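PDB 6NOB: beta-fructofuranosidase from Bifidobacterium adolescentis, which probably hydrolyses terminal beta-fructofuranosyl groups of sucrose and related fructosides. Local coordinates for residues A[189-200]-A[217-228]; A[234-242]-A[251-259]. All coordinates share one frame; numbering follows the deposited sequence.

Interaction 1 (A[189-200]-A[217-228])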
loop_
_atom_site.group_PDB
_atom_site.type_symbol
_atom_site.label_atom_id
_atom_site.label_comp_id
_atom_site.label_asym_id
_atom_site.label_seq_id
_atom_site.Cartn_x
_atom_site.Cartn_y
_atom_site.Cartn_z
ATOM N N ARG A 189 17.071 20.637 -6.974
ATOM C CA ARG A 189 18.132 19.642 -7.063
ATOM C C ARG A 189 17.862 18.422 -6.193
ATOM O O ARG A 189 18.521 17.391 -6.372
ATOM C CB ARG A 189 19.472 20.260 -6.668
ATOM C CG ARG A 189 19.919 21.435 -7.532
ATOM C CD ARG A 189 21.101 22.143 -6.884
ATOM N NE ARG A 189 20.747 22.654 -5.563
ATOM C CZ ARG A 189 21.623 23.074 -4.655
ATOM N NH1 ARG A 189 22.923 23.044 -4.913
ATOM N NH2 ARG A 189 21.195 23.526 -3.483
ATOM N N ILE A 190 16.918 18.509 -5.260
ATOM C CA ILE A 190 16.701 17.441 -4.298
ATOM C C ILE A 190 15.308 16.853 -4.491
ATOM O O ILE A 190 14.414 17.471 -5.075
ATOM C CB ILE A 190 16.899 17.916 -2.844
ATOM C CG1 ILE A 190 16.111 19.200 -2.580
ATOM C CG2 ILE A 190 18.374 18.149 -2.565
ATOM C CD1 ILE A 190 16.245 19.715 -1.162
ATOM N N VAL A 191 15.142 15.630 -3.986
ATOM C CA VAL A 191 13.883 14.898 -4.052
ATOM C C VAL A 191 13.764 14.068 -2.779
ATOM O O VAL A 191 14.767 13.649 -2.197
ATOM C CB VAL A 191 13.809 14.018 -5.326
ATOM C CG1 VAL A 191 14.857 12.908 -5.283
ATOM C CG2 VAL A 191 12.410 13.439 -5.513
ATOM N N GLY A 192 12.526 13.851 -2.333
ATOM C CA GLY A 192 12.281 13.050 -1.147
ATOM C C GLY A 192 10.886 13.217 -0.578
ATOM O O GLY A 192 9.899 13.109 -1.310
ATOM N N GLY A 193 10.784 13.463 0.734
ATOM C CA GLY A 193 9.518 13.763 1.365
ATOM C C GLY A 193 9.278 12.886 2.578
ATOM O O GLY A 193 10.206 12.297 3.144
ATOM N N ALA A 194 8.013 12.806 2.983
ATOM C CA ALA A 194 7.603 11.995 4.127
ATOM C C ALA A 194 7.348 10.574 3.640
ATOM O O ALA A 194 6.256 10.256 3.162
ATOM C CB ALA A 194 6.366 12.589 4.790
ATOM N N PHE A 195 8.354 9.713 3.763
ATOM C CA PHE A 195 8.252 8.339 3.288
ATOM C C PHE A 195 7.434 7.502 4.274
ATOM O O PHE A 195 6.841 8.013 5.230
ATOM C CB PHE A 195 9.641 7.753 3.048
ATOM C CG PHE A 195 10.216 8.088 1.697
ATOM C CD1 PHE A 195 9.762 9.189 0.986
ATOM C CD2 PHE A 195 11.200 7.294 1.133
ATOM C CE1 PHE A 195 10.288 9.499 -0.253
ATOM C CE2 PHE A 195 11.726 7.594 -0.110
ATOM C CZ PHE A 195 11.271 8.700 -0.804
ATOM N N SER A 196 7.411 6.191 4.050
ATOM C CA SER A 196 6.475 5.310 4.729
ATOM C C SER A 196 6.759 5.250 6.229
ATOM O O SER A 196 7.870 5.531 6.694
ATOM C CB SER A 196 6.541 3.912 4.119
ATOM O OG SER A 196 5.859 3.886 2.879
ATOM N N GLY A 197 5.726 4.884 6.992
ATOM C CA GLY A 197 5.831 4.802 8.439
ATOM C C GLY A 197 4.712 3.981 9.043
ATOM O O GLY A 197 3.739 3.624 8.375
ATOM N N SER A 198 4.864 3.686 10.334
ATOM C CA SER A 198 3.931 2.860 11.096
ATOM C C SER A 198 3.343 3.664 12.257
ATOM O O SER A 198 3.700 4.824 12.484
ATOM C CB SER A 198 4.621 1.592 11.607
ATOM O OG SER A 198 5.792 1.908 12.341
ATOM N N ALA A 199 2.438 3.027 13.011
ATOM C CA ALA A 199 1.671 3.702 14.053
ATOM C C ALA A 199 1.659 2.893 15.342
ATOM O O ALA A 199 1.546 1.664 15.320
ATOM C CB ALA A 199 0.227 3.948 13.603
ATOM N N VAL A 200 1.761 3.597 16.470
ATOM C CA VAL A 200 1.608 3.004 17.794
ATOM C C VAL A 200 0.640 3.875 18.584
ATOM O O VAL A 200 0.910 5.062 18.806
ATOM C CB VAL A 200 2.947 2.879 18.539
ATOM C CG1 VAL A 200 2.734 2.235 19.903
ATOM C CG2 VAL A 200 3.943 2.076 17.721
ATOM N N ILE A 217 -2.253 8.879 18.423
ATOM C CA ILE A 217 -1.496 7.973 17.566
ATOM C C ILE A 217 -0.077 8.511 17.469
ATOM O O ILE A 217 0.129 9.661 17.063
ATOM C CB ILE A 217 -2.115 7.854 16.164
ATOM C CG1 ILE A 217 -3.595 7.488 16.227
ATOM C CG2 ILE A 217 -1.350 6.836 15.330
ATOM C CD1 ILE A 217 -4.288 7.616 14.880
ATOM N N ARG A 218 0.903 7.692 17.832
ATOM C CA ARG A 218 2.298 8.019 17.581
ATOM C C ARG A 218 2.742 7.336 16.296
ATOM O O ARG A 218 2.603 6.117 16.150
ATOM C CB ARG A 218 3.206 7.603 18.740
ATOM C CG ARG A 218 4.666 7.967 18.491
ATOM C CD ARG A 218 5.499 7.997 19.763
ATOM N NE ARG A 218 5.119 9.079 20.669
ATOM C CZ ARG A 218 5.415 10.362 20.476
ATOM N NH1 ARG A 218 6.084 10.739 19.391
ATOM N NH2 ARG A 218 5.034 11.271 21.363
ATOM N N LEU A 219 3.271 8.124 15.369
ATOM C CA LEU A 219 3.751 7.619 14.095
ATOM C C LEU A 219 5.268 7.653 14.070
ATOM O O LEU A 219 5.885 8.579 14.603
ATOM C CB LEU A 219 3.181 8.436 12.937
ATOM C CG LEU A 219 1.658 8.361 13.025
ATOM C CD1 LEU A 219 1.042 9.748 13.090
ATOM C CD2 LEU A 219 1.090 7.541 11.883
ATOM N N TYR A 220 5.859 6.620 13.477
ATOM C CA TYR A 220 7.286 6.564 13.190
ATOM C C TYR A 220 7.436 6.407 11.686
ATOM O O TYR A 220 6.919 5.443 11.113
ATOM C CB TYR A 220 7.959 5.400 13.923
ATOM C CG TYR A 220 7.944 5.516 15.431
ATOM C CD1 TYR A 220 8.998 6.122 16.106
ATOM C CD2 TYR A 220 6.888 5.009 16.182
ATOM C CE1 TYR A 220 8.999 6.229 17.482
ATOM C CE2 TYR A 220 6.878 5.113 17.563
ATOM C CZ TYR A 220 7.939 5.724 18.206
ATOM O OH TYR A 220 7.947 5.832 19.579
ATOM N N LEU A 221 8.126 7.348 11.045
ATOM C CA LEU A 221 8.204 7.368 9.592
ATOM C C LEU A 221 9.619 7.701 9.144
ATOM O O LEU A 221 10.467 8.130 9.931
ATOM C CB LEU A 221 7.215 8.373 8.989
ATOM C CG LEU A 221 7.497 9.849 9.277
ATOM C CD1 LEU A 221 7.268 10.691 8.031
ATOM C CD2 LEU A 221 6.632 10.345 10.425
ATOM N N THR A 222 9.861 7.502 7.851
ATOM C CA THR A 222 11.131 7.828 7.220
ATOM C C THR A 222 11.035 9.185 6.538
ATOM O O THR A 222 10.065 9.458 5.824
ATOM C CB THR A 222 11.524 6.765 6.192
ATOM O OG1 THR A 222 11.790 5.530 6.862
ATOM C CG2 THR A 222 12.765 7.200 5.413
ATOM N N ARG A 223 12.033 10.030 6.771
ATOM C CA ARG A 223 12.246 11.229 5.975
ATOM C C ARG A 223 13.350 10.937 4.968
ATOM O O ARG A 223 14.393 10.383 5.330
ATOM C CB ARG A 223 12.624 12.425 6.850
ATOM C CG ARG A 223 11.448 13.079 7.554
ATOM C CD ARG A 223 10.638 13.930 6.592
ATOM N NE ARG A 223 9.394 14.396 7.195
ATOM C CZ ARG A 223 8.441 15.043 6.533
ATOM N NH1 ARG A 223 8.591 15.301 5.242
ATOM N NH2 ARG A 223 7.338 15.429 7.162
ATOM N N HIS A 224 13.111 11.295 3.711
ATOM C CA HIS A 224 14.029 11.011 2.617
ATOM C C HIS A 224 14.522 12.321 2.022
ATOM O O HIS A 224 13.721 13.219 1.736
ATOM C CB HIS A 224 13.346 10.159 1.544
ATOM C CG HIS A 224 14.243 9.761 0.413
ATOM N ND1 HIS A 224 14.804 8.505 0.315
ATOM C CD2 HIS A 224 14.658 10.443 -0.681
ATOM C CE1 HIS A 224 15.533 8.434 -0.784
ATOM N NE2 HIS A 224 15.462 9.598 -1.406
ATOM N N LEU A 225 15.838 12.426 1.849
ATOM C CA LEU A 225 16.465 13.567 1.193
ATOM C C LEU A 225 17.523 13.036 0.241
ATOM O O LEU A 225 18.414 12.290 0.660
ATOM C CB LEU A 225 17.089 14.523 2.211
ATOM C CG LEU A 225 18.069 15.552 1.650
ATOM C CD1 LEU A 225 17.349 16.552 0.753
ATOM C CD2 LEU A 225 18.796 16.259 2.782
ATOM N N GLU A 226 17.429 13.418 -1.031
ATOM C CA GLU A 226 18.318 12.877 -2.051
ATOM C C GLU A 226 18.600 13.933 -3.109
ATOM O O GLU A 226 17.675 14.583 -3.602
ATOM C CB GLU A 226 17.706 11.633 -2.704
ATOM C CG GLU A 226 18.453 11.149 -3.935
ATOM C CD GLU A 226 17.838 9.900 -4.536
ATOM O OE1 GLU A 226 16.793 9.447 -4.024
ATOM O OE2 GLU A 226 18.397 9.375 -5.523
ATOM N N THR A 227 19.875 14.093 -3.451
ATOM C CA THR A 227 20.269 14.926 -4.579
ATOM C C THR A 227 20.026 14.151 -5.868
ATOM O O THR A 227 20.626 13.093 -6.077
ATOM C CB THR A 227 21.739 15.324 -4.453
ATOM O OG1 THR A 227 21.967 15.912 -3.164
ATOM C CG2 THR A 227 22.129 16.317 -5.542
ATOM N N ARG A 228 19.141 14.672 -6.721
ATOM C CA ARG A 228 18.780 13.995 -7.963
ATOM C C ARG A 228 20.021 13.627 -8.766
ATOM O O ARG A 228 20.871 14.476 -9.048
ATOM C CB ARG A 228 17.864 14.885 -8.806
ATOM C CG ARG A 228 16.492 15.149 -8.206
ATOM C CD ARG A 228 15.640 15.985 -9.155
ATOM N NE ARG A 228 14.561 16.681 -8.459
ATOM C CZ ARG A 228 13.334 16.192 -8.303
ATOM N NH1 ARG A 228 13.025 15.002 -8.797
ATOM N NH2 ARG A 228 12.414 16.894 -7.653
HETATM O O HOH W 1 20.433 17.257 -8.647
HETATM O O HOH W 2 11.968 18.583 -5.374
#

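Interaction 2 (A[234-242]-A[251-259]). With EDO (1,2-ethanediol), chain C.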
loop_
_atom_site.group_PDB
_atom_site.type_symbol
_atom_site.label_atom_id
_atom_site.label_comp_id
_atom_site.label_asym_id
_atom_site.label_seq_id
_atom_site.Cartn_x
_atom_site.Cartn_y
_atom_site.Cartn_z
ATOM N N VAL A 234 21.798 9.831 -0.858
ATOM C CA VAL A 234 20.536 9.467 -0.219
ATOM C C VAL A 234 20.692 9.564 1.292
ATOM O O VAL A 234 21.570 8.928 1.886
ATOM C CB VAL A 234 20.091 8.065 -0.653
ATOM C CG1 VAL A 234 19.038 7.519 0.304
ATOM C CG2 VAL A 234 19.556 8.094 -2.083
ATOM N N THR A 235 19.836 10.366 1.918
ATOM C CA THR A 235 19.863 10.611 3.357
ATOM C C THR A 235 18.502 10.216 3.921
ATOM O O THR A 235 17.530 10.966 3.790
ATOM C CB THR A 235 20.186 12.075 3.647
ATOM O OG1 THR A 235 21.380 12.450 2.949
ATOM C CG2 THR A 235 20.383 12.305 5.138
ATOM N N GLU A 236 18.427 9.044 4.547
ATOM C CA GLU A 236 17.187 8.546 5.130
ATOM C C GLU A 236 17.353 8.397 6.635
ATOM O O GLU A 236 18.375 7.886 7.105
ATOM C CB GLU A 236 16.778 7.214 4.491
ATOM C CG GLU A 236 16.221 7.384 3.084
ATOM C CD GLU A 236 15.699 6.093 2.482
ATOM O OE1 GLU A 236 16.122 5.004 2.928
ATOM O OE2 GLU A 236 14.864 6.170 1.555
ATOM N N TYR A 237 16.346 8.846 7.381
ATOM C CA TYR A 237 16.349 8.791 8.837
ATOM C C TYR A 237 14.909 8.668 9.315
ATOM O O TYR A 237 13.964 8.928 8.566
ATOM C CB TYR A 237 17.033 10.024 9.443
ATOM C CG TYR A 237 16.541 11.341 8.885
ATOM C CD1 TYR A 237 17.063 11.856 7.701
ATOM C CD2 TYR A 237 15.561 12.074 9.543
ATOM C CE1 TYR A 237 16.615 13.059 7.189
ATOM C CE2 TYR A 237 15.109 13.281 9.040
ATOM C CZ TYR A 237 15.639 13.768 7.861
ATOM O OH TYR A 237 15.194 14.969 7.350
ATOM N N GLN A 238 14.746 8.261 10.574
ATOM C CA GLN A 238 13.436 7.967 11.147
ATOM C C GLN A 238 13.027 9.052 12.135
ATOM O O GLN A 238 13.816 9.439 13.004
ATOM C CB GLN A 238 13.435 6.603 11.840
ATOM C CG GLN A 238 14.335 5.569 11.188
ATOM C CD GLN A 238 14.011 5.351 9.722
ATOM O OE1 GLN A 238 12.870 5.528 9.288
ATOM N NE2 GLN A 238 15.018 4.965 8.951
ATOM N N THR A 239 11.787 9.524 12.010
ATOM C CA THR A 239 11.246 10.575 12.862
ATOM C C THR A 239 9.946 10.099 13.502
ATOM O O THR A 239 9.397 9.051 13.153
ATOM C CB THR A 239 10.999 11.869 12.070
ATOM O OG1 THR A 239 9.894 11.683 11.176
ATOM C CG2 THR A 239 12.233 12.251 11.263
ATOM N N THR A 240 9.449 10.888 14.453
ATOM C CA THR A 240 8.198 10.587 15.132
ATOM C C THR A 240 7.338 11.840 15.211
ATOM O O THR A 240 7.840 12.966 15.157
ATOM C CB THR A 240 8.426 10.022 16.550
ATOM O OG1 THR A 240 7.225 9.393 17.012
ATOM C CG2 THR A 240 8.808 11.127 17.526
ATOM N N CYS A 241 6.029 11.625 15.328
ATOM C CA CYS A 241 5.073 12.707 15.521
ATOM C C CYS A 241 3.775 12.106 16.039
ATOM O O CYS A 241 3.574 10.889 15.999
ATOM C CB CYS A 241 4.854 13.513 14.230
ATOM S SG CYS A 241 4.215 12.596 12.819
ATOM N N LEU A 242 2.907 12.972 16.550
ATOM C CA LEU A 242 1.658 12.548 17.162
ATOM C C LEU A 242 0.470 13.023 16.343
ATOM O O LEU A 242 0.483 14.130 15.796
ATOM C CB LEU A 242 1.518 13.090 18.585
ATOM C CG LEU A 242 2.354 12.435 19.675
ATOM C CD1 LEU A 242 2.107 13.148 20.993
ATOM C CD2 LEU A 242 2.007 10.962 19.784
ATOM N N VAL A 251 4.067 18.214 16.155
ATOM C CA VAL A 251 5.472 18.456 15.842
ATOM C C VAL A 251 6.209 17.146 15.578
ATOM O O VAL A 251 5.972 16.125 16.238
ATOM C CB VAL A 251 6.132 19.262 16.975
ATOM C CG1 VAL A 251 5.947 18.566 18.315
ATOM C CG2 VAL A 251 7.608 19.510 16.679
ATOM N N GLU A 252 7.098 17.177 14.584
ATOM C CA GLU A 252 7.881 16.029 14.148
ATOM C C GLU A 252 9.347 16.244 14.506
ATOM O O GLU A 252 9.877 17.348 14.348
ATOM C CB GLU A 252 7.732 15.819 12.637
ATOM C CG GLU A 252 8.478 14.619 12.064
ATOM C CD GLU A 252 8.319 14.503 10.553
ATOM O OE1 GLU A 252 7.398 15.143 9.999
ATOM O OE2 GLU A 252 9.116 13.777 9.919
ATOM N N SER A 253 9.996 15.184 14.984
ATOM C CA SER A 253 11.382 15.247 15.434
ATOM C C SER A 253 12.033 13.881 15.251
ATOM O O SER A 253 11.353 12.855 15.358
ATOM C CB SER A 253 11.457 15.717 16.898
ATOM O OG SER A 253 11.088 14.694 17.807
ATOM N N PRO A 254 13.333 13.835 14.952
ATOM C CA PRO A 254 13.966 12.568 14.565
ATOM C C PRO A 254 14.277 11.668 15.751
ATOM O O PRO A 254 14.522 12.128 16.869
ATOM C CB PRO A 254 15.258 13.025 13.879
ATOM C CG PRO A 254 15.596 14.291 14.580
ATOM C CD PRO A 254 14.279 14.962 14.874
ATOM N N VAL A 255 14.281 10.362 15.482
ATOM C CA VAL A 255 14.461 9.367 16.536
ATOM C C VAL A 255 15.510 8.311 16.214
ATOM O O VAL A 255 16.037 7.674 17.146
ATOM C CB VAL A 255 13.116 8.687 16.878
ATOM C CG1 VAL A 255 12.095 9.715 17.344
ATOM C CG2 VAL A 255 12.593 7.901 15.687
ATOM N N ALA A 256 15.864 8.063 14.953
ATOM C CA ALA A 256 16.809 6.990 14.644
ATOM C C ALA A 256 17.562 7.310 13.364
ATOM O O ALA A 256 16.945 7.525 12.315
ATOM C CB ALA A 256 16.088 5.646 14.519
ATOM N N LEU A 257 18.889 7.325 13.450
ATOM C CA LEU A 257 19.771 7.478 12.303
ATOM C C LEU A 257 20.480 6.160 12.015
ATOM O O LEU A 257 20.471 5.231 12.828
ATOM C CB LEU A 257 20.801 8.587 12.547
ATOM C CG LEU A 257 20.291 9.872 13.195
ATOM C CD1 LEU A 257 21.442 10.842 13.393
ATOM C CD2 LEU A 257 19.194 10.503 12.349
ATOM N N ARG A 258 21.098 6.088 10.837
ATOM C CA ARG A 258 21.920 4.933 10.497
ATOM C C ARG A 258 23.005 4.738 11.550
ATOM O O ARG A 258 23.726 5.678 11.898
ATOM C CB ARG A 258 22.535 5.111 9.105
ATOM C CG ARG A 258 21.497 5.125 7.982
ATOM C CD ARG A 258 22.117 5.125 6.593
ATOM N NE ARG A 258 23.217 6.074 6.490
ATOM C CZ ARG A 258 24.459 5.747 6.153
ATOM N NH1 ARG A 258 24.765 4.492 5.868
ATOM N NH2 ARG A 258 25.391 6.680 6.091
ATOM N N ALA A 259 23.104 3.513 12.071
ATOM C CA ALA A 259 23.954 3.273 13.234
ATOM C C ALA A 259 25.433 3.461 12.916
ATOM O O ALA A 259 26.203 3.865 13.793
ATOM C CB ALA A 259 23.699 1.872 13.793
HETATM C C1 EDO C . 21.947 9.774 8.156
HETATM O O1 EDO C . 22.536 8.603 7.578
HETATM C C2 EDO C . 20.544 9.481 8.676
HETATM O O2 EDO C . 20.427 8.112 9.091
HETATM O O HOH W 3 4.210 15.383 17.990
#

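Interaction 1 (A[189-200]-A[217-228])
F195 and H224 meet across the two strands in an aromatic contact. The rings are tilted by 16° but slid so far apart that they barely overlap. What lies over the centre of the phenyl face is H224 CB, 3.3 Å from the F195 ring centroid, a CH-pi contact. H224 is placed by a first torsion of -177°, with CG opposite its backbone N, and its ring is fixed at both nitrogens: H224 NE2 donates almost in the ring plane to E226 OE1 (2.9 Å), while ND1 bonds to E236.

Two arginines pack flat against small apolar groups. The R228 guanidinium lies crosswise over V191, its NH1 3.7 Å from V191 CG2. The R223 guanidinium rests one face on A194, with A194 CB 3.5 Å from R223 NH1, while NE and NH1 of R223 turn to E252 and E179. Elsewhere I190 CG2 meets L225 CD1 at 3.8 Å, and A199 packs on I217 and L219.

Backbone bonds run the whole length, antiparallel from R228-R189 to the V200-R218 pair, with one weak link from E226 N to V191 O. The register slips by one between A194 and G197. T222 marks the shift, because its O takes F195 N (2.7 Å) whereas its N gives to S196 O (3.0 Å), the signature of a beta bulge. Beyond it, G197 CA comes within 3.7 Å of L221 CA, and a CB at G197 would run into Y220 O and L221 CB. At G192 and G193 the backbone angles would press a CB against the preceding carbonyl O.

S196 OG at the bulge bonds to D131, and T222 OG1 to Q238 and the backbone of D269. The geometry is that of two neighbouring strands, bulged and antiparallel, in one blade of the five-bladed beta-propeller characteristic of family 32.

Interaction 2 (A[234-242]-A[251-259])
A classic beta bulge marks the hairpin at the edge of a propeller blade, where two successive residues, V255 and A256, lie opposite the single residue Q238. The evidence is the forked acceptance at Q238 O, which takes V255 N at 2.7 Å with a nearly straight N-H (174°) and A256 N at 3.1 Å. Q238 N returns a bond to A256 O, and past the bulge T240 and S253 exchange a regular antiparallel pair of bonds.

The polar side-chain link is T239 to E252. The hydroxyl OG1 of T239 donates to E252 OE2 over 2.6 Å, reaching the anti side of that oxygen from 31° out of the carboxylate plane. E252 can stretch to it because CG stands opposite the backbone N (chi1 -178°) and the chain stays extended beyond. OE2 also takes a salt bridge from R223 NE, so one oxygen serves a hydroxyl and a charge. Having an alanine here would probably leave T239 OG1 without this acceptor and R223 without its carboxylate partner, so that the guanidinium would be less firmly held.

Apolar contacts fill in around these bonds. T240 and V255 cross at about a right angle, T240 CG2 meeting V255 CG1 at 3.6 Å, and the methyl of A256 lies against the aliphatic part of Q238, whose amide NE2 bonds to F267 O, away from this contact. Y237 CB touches L257 CD2 at 3.7 Å.

Beyond the Q238-A256 pair, a 1,2-ethanediol, probably from the crystallisation liquor, bridges E236 and R258. Its O2 donates to E236 O at 2.9 Å and accepts from R258 N at 2.8 Å. Its O1, lying in the plane of the R258 guanidinium and at its edge, receives R258 NE at 2.8 Å.

Both contacts belong to one four-stranded antiparallel sheet, ordered 190-202, 216-227, 235-243, 253-256, each strand next to its successor in the chain. Interaction 1 closes before interaction 2 opens, and their centres lie about 8 Å apart. The seam between them is the pairing of strands 216-227 and 235-243, where backbone bonds such as Y237 with R223 join the two. As in a propeller blade, whose four strands follow one another across the sheet, interaction 1 joins the first two and interaction 2 the last two. H224 ND1 with E236 OE2 and T222 OG1 with Q238 OE1, both probable hydrogen bonds, cross this seam, so the blade is tied together by more than its backbone.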